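PDB 6Y2K: beta-galactosidase from Marinomonas sp. ef1, which hydrolyses terminal non-reducing beta-D-galactose residues from beta-D-galactosides as a cold-active, hexameric enzyme of glycoside hydrolase family 42. Local coordinates for residues 4-9 and 31-36; 312-317 and 350-355. All blocks are in the same frame, centred on the assembly; numbering follows the deposited sequence.

Interaction 1 of 2, residues 4-9 and 31-36; sequences GVCYYP and YVRVGE
The guanidinium of R33 is the centre of this contact, held between a sulfur and a carboxylate. C6 SG sits over one face, 3.4 Å from R33 NH2, and E36 CD lies 3.6 Å above the plane on the opposite face. That placement makes the R33 NH2 to E36 OE2 salt bridge (3.0 Å) one of charges only, because no N-H points at the oxygen. R33 reaches back over C6 because its chain leaves with CG anti to the backbone N and then bends at chi3 (64°).

Y8 lies alongside R33, its ring turned 71° from the guanidinium, and crosses E36 nearly at right angles. Its hydroxyl donates a very short bond, Y8 OH to E36 OE2 at 2.5 Å, to the syn lone pair, so OE2 is gripped by a proton and a positive charge. An alanine in place of this tyrosine would remove ring and hydroxyl together and would probably loosen the E36 carboxylate over R33. Such a setting would probably favour an ionised E36. R33 NH1 turns to E314 and Q138.

On the face of V5 and V32, opposite C6 and R33, V32 CG1 meets Y7 CB at 3.5 Å, with M24 of helix 17-27 nearby, while Y7 OH bonds to D20 of that helix. Parallel ladder bonds, such as R33 N to V5 O at 2.9 Å, fix the register, and one water accepts from G35 N and donates to Y7 O. Strand 2-6, helix 17-27 and strand 29-34 form the first beta-alpha-beta crossover of a TIM barrel.

Interaction 2 of 2, residues 312-317 and 350-355; sequences IMEQQP and SYFRWR
The F352 ring has R353 CB 4.0 Å above the centre of one face and E314 OE1 over the opposite one, with the E314 carboxylate plane only 16° from the ring. H365 meets this ring edge-to-face. Q315 CB approaches the Y351 ring obliquely, 3.8 Å from Y351 CD1, with the amide turned 72° from the ring. These groups sit where strands 310-315 and 348-352, the seventh and eighth of the TIM barrel, run parallel at their C-terminal ends.

E314 and F352 lie side by side and point the same way, their CB atoms 4.0 Å apart. The polar end of E314 is engaged by Y267 and R33. A cis peptide follows F352, whose O is buried without a polar partner and has P317 CD at 3.4 Å.

The backbone pairing is uneven because strand 310-315 turns a corner at M313. S350 N bonds to I312 O at 2.7 Å, nearly along the C=O axis, whereas the Q315 N to S350 O and F352 N to Q315 O bonds are weak. At the corner a side chain takes over: S350 OG, anti to its own backbone N, donates to M313 O at 2.9 Å from 38° above the carbonyl plane.

Interactions 1 and 2 flank the seam where strand 348-352 meets strand 2-6 and closes the barrel, their centres about 9 Å apart. Two probable hydrogen bonds stitch it: C6 N to Y351 O at 2.8 Å and C6 O to W354 N at 2.9 Å. Inside the barrel C6 SG packs 3.1 Å from M313 O; past strand 2-6, Y8 OH meets F352 CE2 at 3.2 Å. The R33–E314 salt bridge ties both contacts together. The position of E314 at the end of the seventh strand is consistent with the nucleophile of clan GH-A enzymes, and a glycerol, probably from the crystallisation liquor, about 4 Å from the F352 side chain may mark a pocket.

Interaction 1 of 2, residues 4-9 and 31-36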
loop_
_atom_site.group_PDB
_atom_site.type_symbol
_atom_site.label_atom_id
_atom_site.label_comp_id
_atom_site.label_asym_id
_atom_site.label_seq_id
_atom_site.Cartn_x
_atom_site.Cartn_y
_atom_site.Cartn_z
ATOM N N GLY A 4 -7.436 41.622 25.810
ATOM C CA GLY A 4 -8.296 41.369 26.955
ATOM C C GLY A 4 -7.985 40.046 27.629
ATOM O O GLY A 4 -7.184 39.253 27.127
ATOM N N VAL A 5 -8.629 39.797 28.762
ATOM C CA VAL A 5 -8.554 38.487 29.402
ATOM C C VAL A 5 -9.845 38.139 30.145
ATOM O O VAL A 5 -10.527 39.022 30.661
ATOM C CB VAL A 5 -7.314 38.393 30.324
ATOM C CG1 VAL A 5 -7.489 39.216 31.593
ATOM C CG2 VAL A 5 -6.988 36.942 30.651
ATOM N N CYS A 6 -10.174 36.845 30.173
ATOM C CA CYS A 6 -11.271 36.316 30.975
ATOM C C CYS A 6 -10.712 35.946 32.347
ATOM O O CYS A 6 -9.711 35.235 32.438
ATOM C CB CYS A 6 -11.886 35.090 30.294
ATOM S SG CYS A 6 -12.513 35.445 28.643
ATOM N N TYR A 7 -11.370 36.427 33.405
ATOM C CA TYR A 7 -10.836 36.416 34.774
ATOM C C TYR A 7 -11.891 35.958 35.787
ATOM O O TYR A 7 -13.081 36.244 35.626
ATOM C CB TYR A 7 -10.366 37.837 35.108
ATOM C CG TYR A 7 -9.743 38.058 36.473
ATOM C CD1 TYR A 7 -8.788 37.188 36.989
ATOM C CD2 TYR A 7 -10.077 39.185 37.229
ATOM C CE1 TYR A 7 -8.205 37.424 38.236
ATOM C CE2 TYR A 7 -9.500 39.427 38.467
ATOM C CZ TYR A 7 -8.567 38.554 38.969
ATOM O OH TYR A 7 -8.002 38.806 40.200
ATOM N N TYR A 8 -11.441 35.234 36.820
ATOM C CA TYR A 8 -12.315 34.686 37.873
ATOM C C TYR A 8 -11.790 35.073 39.259
ATOM O O TYR A 8 -11.196 34.259 39.952
ATOM C CB TYR A 8 -12.475 33.169 37.679
ATOM C CG TYR A 8 -13.093 32.931 36.315
ATOM C CD1 TYR A 8 -12.286 32.828 35.177
ATOM C CD2 TYR A 8 -14.468 32.948 36.146
ATOM C CE1 TYR A 8 -12.835 32.684 33.919
ATOM C CE2 TYR A 8 -15.032 32.799 34.889
ATOM C CZ TYR A 8 -14.202 32.668 33.781
ATOM O OH TYR A 8 -14.737 32.535 32.542
ATOM N N PRO A 9 -12.007 36.338 39.669
ATOM C CA PRO A 9 -11.551 36.760 41.005
ATOM C C PRO A 9 -12.133 35.891 42.131
ATOM O O PRO A 9 -11.441 35.624 43.117
ATOM C CB PRO A 9 -12.036 38.205 41.109
ATOM C CG PRO A 9 -13.138 38.318 40.127
ATOM C CD PRO A 9 -12.799 37.383 39.007
ATOM N N TYR A 31 -8.924 45.123 28.645
ATOM C CA TYR A 31 -10.282 44.690 28.986
ATOM C C TYR A 31 -10.245 43.393 29.788
ATOM O O TYR A 31 -9.412 42.527 29.542
ATOM C CB TYR A 31 -11.121 44.452 27.730
ATOM C CG TYR A 31 -11.613 45.706 27.067
ATOM C CD1 TYR A 31 -10.734 46.525 26.366
ATOM C CD2 TYR A 31 -12.956 46.070 27.119
ATOM C CE1 TYR A 31 -11.172 47.684 25.747
ATOM C CE2 TYR A 31 -13.411 47.225 26.498
ATOM C CZ TYR A 31 -12.512 48.031 25.817
ATOM O OH TYR A 31 -12.935 49.181 25.189
ATOM N N VAL A 32 -11.166 43.264 30.740
ATOM C CA VAL A 32 -11.243 42.084 31.600
ATOM C C VAL A 32 -12.698 41.657 31.756
ATOM O O VAL A 32 -13.542 42.478 32.136
ATOM C CB VAL A 32 -10.648 42.365 32.996
ATOM C CG1 VAL A 32 -10.674 41.105 33.864
ATOM C CG2 VAL A 32 -9.229 42.903 32.871
ATOM N N ARG A 33 -12.994 40.382 31.479
ATOM C CA ARG A 33 -14.343 39.851 31.684
ATOM C C ARG A 33 -14.441 39.157 33.046
ATOM O O ARG A 33 -13.549 38.403 33.431
ATOM C CB ARG A 33 -14.748 38.891 30.564
ATOM C CG ARG A 33 -16.224 38.524 30.591
ATOM C CD ARG A 33 -16.554 37.358 29.677
ATOM N NE ARG A 33 -15.890 36.128 30.103
ATOM C CZ ARG A 33 -15.936 34.972 29.443
ATOM N NH1 ARG A 33 -16.636 34.854 28.314
ATOM N NH2 ARG A 33 -15.276 33.921 29.921
ATOM N N VAL A 34 -15.515 39.444 33.783
ATOM C CA VAL A 34 -15.817 38.750 35.042
ATOM C C VAL A 34 -17.317 38.476 35.205
ATOM O O VAL A 34 -18.148 39.139 34.579
ATOM C CB VAL A 34 -15.332 39.544 36.289
ATOM C CG1 VAL A 34 -13.843 39.860 36.193
ATOM C CG2 VAL A 34 -16.141 40.815 36.498
ATOM N N GLY A 35 -17.642 37.486 36.043
ATOM C CA GLY A 35 -18.985 37.351 36.631
ATOM C C GLY A 35 -19.969 36.316 36.095
ATOM O O GLY A 35 -20.944 35.995 36.785
ATOM N N GLU A 36 -19.727 35.775 34.900
ATOM C CA GLU A 36 -20.738 34.931 34.220
ATOM C C GLU A 36 -21.030 33.562 34.867
ATOM O O GLU A 36 -22.054 32.952 34.555
ATOM C CB GLU A 36 -20.434 34.782 32.710
ATOM C CG GLU A 36 -19.419 33.709 32.283
ATOM C CD GLU A 36 -17.962 34.016 32.621
ATOM O OE1 GLU A 36 -17.653 35.047 33.276
ATOM O OE2 GLU A 36 -17.104 33.197 32.222
HETATM O O HOH W 1 -15.471 35.966 37.177
#

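Interaction 2 of 2, residues 312-317 and 350-355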
loop_
_atom_site.group_PDB
_atom_site.type_symbol
_atom_site.label_atom_id
_atom_site.label_comp_id
_atom_site.label_asym_id
_atom_site.label_seq_id
_atom_site.Cartn_x
_atom_site.Cartn_y
_atom_site.Cartn_z
ATOM N N ILE A 312 -13.068 38.845 19.821
ATOM C CA ILE A 312 -12.842 37.468 20.230
ATOM C C ILE A 312 -12.885 37.521 21.757
ATOM O O ILE A 312 -11.980 38.069 22.380
ATOM C CB ILE A 312 -11.492 36.903 19.721
ATOM C CG1 ILE A 312 -11.583 36.499 18.238
ATOM C CG2 ILE A 312 -11.090 35.652 20.512
ATOM C CD1 ILE A 312 -11.965 37.596 17.270
ATOM N N MET A 313 -13.957 36.994 22.349
ATOM C CA MET A 313 -14.116 36.996 23.804
ATOM C C MET A 313 -13.217 35.971 24.484
ATOM O O MET A 313 -12.784 36.200 25.606
ATOM C CB MET A 313 -15.567 36.723 24.194
ATOM C CG MET A 313 -15.889 36.963 25.661
ATOM S SD MET A 313 -15.738 38.716 26.091
ATOM C CE MET A 313 -17.277 39.324 25.433
ATOM N N GLU A 314 -12.966 34.839 23.820
ATOM C CA GLU A 314 -12.130 33.766 24.374
ATOM C C GLU A 314 -11.157 33.247 23.312
ATOM O O GLU A 314 -11.575 32.650 22.317
ATOM C CB GLU A 314 -12.994 32.602 24.891
ATOM C CG GLU A 314 -14.037 32.967 25.950
ATOM C CD GLU A 314 -14.889 31.793 26.396
ATOM O OE1 GLU A 314 -14.544 30.644 26.057
ATOM O OE2 GLU A 314 -15.916 32.006 27.096
ATOM N N GLN A 315 -9.863 33.490 23.522
ATOM C CA GLN A 315 -8.811 33.012 22.619
ATOM C C GLN A 315 -7.964 31.954 23.308
ATOM O O GLN A 315 -7.471 32.176 24.431
ATOM C CB GLN A 315 -7.909 34.172 22.186
ATOM C CG GLN A 315 -6.831 33.803 21.169
ATOM C CD GLN A 315 -7.418 33.302 19.858
ATOM O OE1 GLN A 315 -8.122 34.041 19.165
ATOM N NE2 GLN A 315 -7.127 32.048 19.509
ATOM N N GLN A 316 -7.774 30.818 22.633
ATOM C CA GLN A 316 -6.918 29.747 23.148
ATOM C C GLN A 316 -5.518 30.284 23.451
ATOM O O GLN A 316 -4.930 30.908 22.582
ATOM C CB GLN A 316 -6.802 28.601 22.138
ATOM C CG GLN A 316 -6.023 27.407 22.666
ATOM C CD GLN A 316 -6.186 26.123 21.855
ATOM O OE1 GLN A 316 -6.907 26.074 20.844
ATOM N NE2 GLN A 316 -5.504 25.071 22.301
ATOM N N PRO A 317 -4.995 30.052 24.675
ATOM C CA PRO A 317 -3.651 30.489 25.074
ATOM C C PRO A 317 -2.628 29.362 25.247
ATOM O O PRO A 317 -1.445 29.631 25.501
ATOM C CB PRO A 317 -3.921 31.118 26.442
ATOM C CG PRO A 317 -4.925 30.178 27.037
ATOM C CD PRO A 317 -5.785 29.700 25.877
ATOM N N SER A 350 -9.566 38.720 23.479
ATOM C CA SER A 350 -9.519 38.402 24.901
ATOM C C SER A 350 -9.169 36.924 25.101
ATOM O O SER A 350 -9.799 36.052 24.500
ATOM C CB SER A 350 -10.860 38.782 25.564
ATOM O OG SER A 350 -11.025 38.187 26.836
ATOM N N TYR A 351 -8.172 36.657 25.938
ATOM C CA TYR A 351 -7.746 35.290 26.211
ATOM C C TYR A 351 -8.579 34.663 27.324
ATOM O O TYR A 351 -9.370 35.342 27.978
ATOM C CB TYR A 351 -6.262 35.254 26.579
ATOM C CG TYR A 351 -5.362 35.922 25.564
ATOM C CD1 TYR A 351 -5.002 35.269 24.393
ATOM C CD2 TYR A 351 -4.872 37.203 25.778
ATOM C CE1 TYR A 351 -4.179 35.875 23.461
ATOM C CE2 TYR A 351 -4.049 37.816 24.852
ATOM C CZ TYR A 351 -3.706 37.149 23.697
ATOM O OH TYR A 351 -2.887 37.756 22.773
ATOM N N PHE A 352 -8.394 33.364 27.536
ATOM C CA PHE A 352 -9.126 32.643 28.570
ATOM C C PHE A 352 -8.419 31.345 28.942
ATOM O O PHE A 352 -8.209 30.476 28.096
ATOM C CB PHE A 352 -10.555 32.350 28.109
ATOM C CG PHE A 352 -11.270 31.340 28.958
ATOM C CD1 PHE A 352 -10.936 29.997 28.891
ATOM C CD2 PHE A 352 -12.277 31.732 29.826
ATOM C CE1 PHE A 352 -11.592 29.065 29.671
ATOM C CE2 PHE A 352 -12.938 30.804 30.609
ATOM C CZ PHE A 352 -12.594 29.468 30.532
ATOM N N ARG A 353 -8.053 31.220 30.214
ATOM C CA ARG A 353 -8.318 32.267 31.194
ATOM C C ARG A 353 -7.026 32.948 31.635
ATOM O O ARG A 353 -5.952 32.669 31.103
ATOM C CB ARG A 353 -9.050 31.693 32.407
ATOM C CG ARG A 353 -8.779 30.218 32.656
ATOM C CD ARG A 353 -9.757 29.638 33.664
ATOM N NE ARG A 353 -9.589 30.227 34.990
ATOM C CZ ARG A 353 -10.353 29.937 36.038
ATOM N NH1 ARG A 353 -11.343 29.063 35.918
ATOM N NH2 ARG A 353 -10.128 30.521 37.206
ATOM N N TRP A 354 -7.139 33.844 32.611
ATOM C CA TRP A 354 -5.982 34.565 33.126
ATOM C C TRP A 354 -5.027 33.627 33.856
ATOM O O TRP A 354 -3.814 33.683 33.657
ATOM C CB TRP A 354 -6.427 35.693 34.060
ATOM C CG TRP A 354 -5.333 36.204 34.946
ATOM C CD1 TRP A 354 -5.217 36.021 36.294
ATOM C CD2 TRP A 354 -4.198 36.982 34.549
ATOM N NE1 TRP A 354 -4.082 36.638 36.760
ATOM C CE2 TRP A 354 -3.438 37.235 35.709
ATOM C CE3 TRP A 354 -3.750 37.491 33.326
ATOM C CZ2 TRP A 354 -2.256 37.973 35.680
ATOM C CZ3 TRP A 354 -2.577 38.222 33.300
ATOM C CH2 TRP A 354 -1.844 38.457 34.470
ATOM N N ARG A 355 -5.583 32.765 34.701
ATOM C CA ARG A 355 -4.780 31.810 35.464
ATOM C C ARG A 355 -5.477 30.455 35.469
ATOM O O ARG A 355 -6.654 30.365 35.808
ATOM C CB ARG A 355 -4.611 32.332 36.889
ATOM C CG ARG A 355 -3.740 31.487 37.805
ATOM C CD ARG A 355 -3.617 32.156 39.163
ATOM N NE ARG A 355 -2.993 31.276 40.142
ATOM C CZ ARG A 355 -2.828 31.564 41.432
ATOM N NH1 ARG A 355 -3.222 32.730 41.935
ATOM N NH2 ARG A 355 -2.258 30.664 42.229
#